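Local coordinates for protein congerin-2 (Conger myriaster, PDB 1IS3) that binds beta-galactosides such as lactose as a homodimeric galectin, although its physiological role is not yet known, at residues I90-T94 with H95-I99. Numbering follows the deposited sequence.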
loop_
_atom_site.group_PDB
_atom_site.type_symbol
_atom_site.label_atom_id
_atom_site.label_comp_id
_atom_site.label_asym_id
_atom_site.label_seq_id
_atom_site.Cartn_x
_atom_site.Cartn_y
_atom_site.Cartn_z
ATOM N N ILE A 90 12.729 -4.562 3.826
ATOM C CA ILE A 90 13.137 -5.481 2.784
ATOM C C ILE A 90 13.660 -4.695 1.585
ATOM O O ILE A 90 13.086 -3.661 1.202
ATOM C CB ILE A 90 11.918 -6.369 2.371
ATOM C CG1 ILE A 90 11.376 -7.121 3.579
ATOM C CG2 ILE A 90 12.326 -7.331 1.235
ATOM C CD1 ILE A 90 10.041 -7.834 3.331
ATOM N N THR A 91 14.759 -5.142 1.005
ATOM C CA THR A 91 15.228 -4.634 -0.271
ATOM C C THR A 91 15.749 -5.866 -1.032
ATOM O O THR A 91 15.826 -6.960 -0.437
ATOM C CB THR A 91 16.352 -3.568 -0.059
ATOM O OG1 THR A 91 15.871 -2.703 0.938
ATOM C CG2 THR A 91 16.688 -2.762 -1.313
ATOM N N PHE A 92 16.099 -5.743 -2.312
ATOM C CA PHE A 92 16.555 -6.905 -3.039
ATOM C C PHE A 92 17.338 -6.510 -4.269
ATOM O O PHE A 92 17.237 -5.359 -4.741
ATOM C CB PHE A 92 15.350 -7.786 -3.458
ATOM C CG PHE A 92 14.380 -7.165 -4.458
ATOM C CD1 PHE A 92 13.325 -6.374 -4.011
ATOM C CD2 PHE A 92 14.561 -7.368 -5.844
ATOM C CE1 PHE A 92 12.462 -5.785 -4.944
ATOM C CE2 PHE A 92 13.691 -6.777 -6.765
ATOM C CZ PHE A 92 12.646 -5.987 -6.315
ATOM N N ASP A 93 18.196 -7.424 -4.729
ATOM C CA ASP A 93 18.759 -7.225 -6.047
ATOM C C ASP A 93 18.370 -8.460 -6.845
ATOM O O ASP A 93 17.575 -9.256 -6.339
ATOM C CB ASP A 93 20.276 -7.066 -5.987
ATOM C CG ASP A 93 21.075 -8.152 -5.294
ATOM O OD1 ASP A 93 22.150 -7.795 -4.827
ATOM O OD2 ASP A 93 20.640 -9.298 -5.213
ATOM N N THR A 94 18.968 -8.751 -8.019
ATOM C CA THR A 94 18.473 -9.924 -8.763
ATOM C C THR A 94 18.835 -11.265 -8.194
ATOM O O THR A 94 18.337 -12.297 -8.619
ATOM C CB THR A 94 18.932 -9.978 -10.225
ATOM O OG1 THR A 94 20.339 -9.784 -10.223
ATOM C CG2 THR A 94 18.098 -9.022 -11.091
ATOM N N HIS A 95 19.725 -11.251 -7.212
ATOM C CA HIS A 95 20.148 -12.500 -6.597
ATOM C C HIS A 95 19.671 -12.781 -5.189
ATOM O O HIS A 95 19.565 -13.954 -4.811
ATOM C CB HIS A 95 21.665 -12.585 -6.565
ATOM C CG HIS A 95 22.189 -12.703 -7.976
ATOM N ND1 HIS A 95 22.843 -11.794 -8.696
ATOM C CD2 HIS A 95 21.953 -13.803 -8.772
ATOM C CE1 HIS A 95 22.994 -12.307 -9.907
ATOM N NE2 HIS A 95 22.457 -13.512 -9.934
ATOM N N THR A 96 19.342 -11.728 -4.425
ATOM C CA THR A 96 19.139 -11.869 -2.994
ATOM C C THR A 96 18.066 -10.932 -2.457
ATOM O O THR A 96 18.126 -9.748 -2.831
ATOM C CB THR A 96 20.466 -11.536 -2.224
ATOM O OG1 THR A 96 21.495 -12.305 -2.831
ATOM C CG2 THR A 96 20.369 -11.781 -0.725
ATOM N N PHE A 97 17.173 -11.415 -1.587
ATOM C CA PHE A 97 16.329 -10.563 -0.745
ATOM C C PHE A 97 17.069 -10.308 0.565
ATOM O O PHE A 97 17.570 -11.232 1.202
ATOM C CB PHE A 97 14.985 -11.178 -0.350
ATOM C CG PHE A 97 14.018 -11.247 -1.538
ATOM C CD1 PHE A 97 13.125 -10.198 -1.746
ATOM C CD2 PHE A 97 14.015 -12.362 -2.374
ATOM C CE1 PHE A 97 12.218 -10.260 -2.793
ATOM C CE2 PHE A 97 13.105 -12.426 -3.427
ATOM C CZ PHE A 97 12.211 -11.373 -3.631
ATOM N N TYR A 98 17.139 -9.040 0.945
ATOM C CA TYR A 98 17.797 -8.607 2.177
ATOM C C TYR A 98 16.703 -8.130 3.134
ATOM O O TYR A 98 16.015 -7.128 2.834
ATOM C CB TYR A 98 18.759 -7.463 1.866
ATOM C CG TYR A 98 19.947 -7.915 1.042
ATOM C CD1 TYR A 98 19.987 -7.628 -0.322
ATOM C CD2 TYR A 98 21.003 -8.576 1.674
ATOM C CE1 TYR A 98 21.105 -7.990 -1.089
ATOM C CE2 TYR A 98 22.126 -8.938 0.916
ATOM C CZ TYR A 98 22.161 -8.634 -0.450
ATOM O OH TYR A 98 23.265 -8.947 -1.210
ATOM N N ILE A 99 16.553 -8.839 4.249
ATOM C CA ILE A 99 15.502 -8.559 5.212
ATOM C C ILE A 99 16.156 -8.094 6.508
ATOM O O ILE A 99 17.115 -8.733 6.970
ATOM C CB ILE A 99 14.663 -9.852 5.444
ATOM C CG1 ILE A 99 14.031 -10.377 4.164
ATOM C CG2 ILE A 99 13.527 -9.527 6.395
ATOM C CD1 ILE A 99 14.063 -11.909 4.122
#
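Asp93 and Thr96 close the beta hairpin formed by strands 85-92 and 96-100 of the galectin fold. Asp93 N donates to Thr96 O at 3.0 Å. The carboxylate of Asp93 reaches forward along the turn to the backbone amides of His95 and Thr96. With chi1 at 54°, its CG sits between the backbone N and the carbonyl carbon, which brings OD2 to both. Thr96 N reaches Asp93 OD2 at 2.9 Å, nearly along the C-O axis. His95 N reaches the same OD2 from above the carboxylate plane, an Asx turn. Both bonds are bent, but together they restrain the carboxylate and give the two amides an acceptor. Asp93 OD1 lies at the ring edge of Tyr98, 3.9 Å from Tyr98 CE1, and Thr96 CG2 lies over one face of that ring, near its rim.

Further along, Thr91 and Tyr98 form a hydrogen-bonded antiparallel pair, with Tyr98 N 2.8 Å from Thr91 O. On the buried face, Phe92 and Phe97 lie side by side. Phe97 CD1 packs against Phe92 CB at 3.7 Å, and the ring planes are 39° apart. Ile90 CG2 meets the edge of the Phe97 ring, and Ile90 CG1 touches Ile99 CG1 at 4.2 Å.

These apolar side chains face the second sheet of the sandwich. Ile90, Phe97 and Ile99 pack on strand 40-48, while Phe92 meets Phe11 and Phe118 edge-to-face. Strand 106-110 flanks strand 96-100, and strand 17-23 flanks strand 85-92.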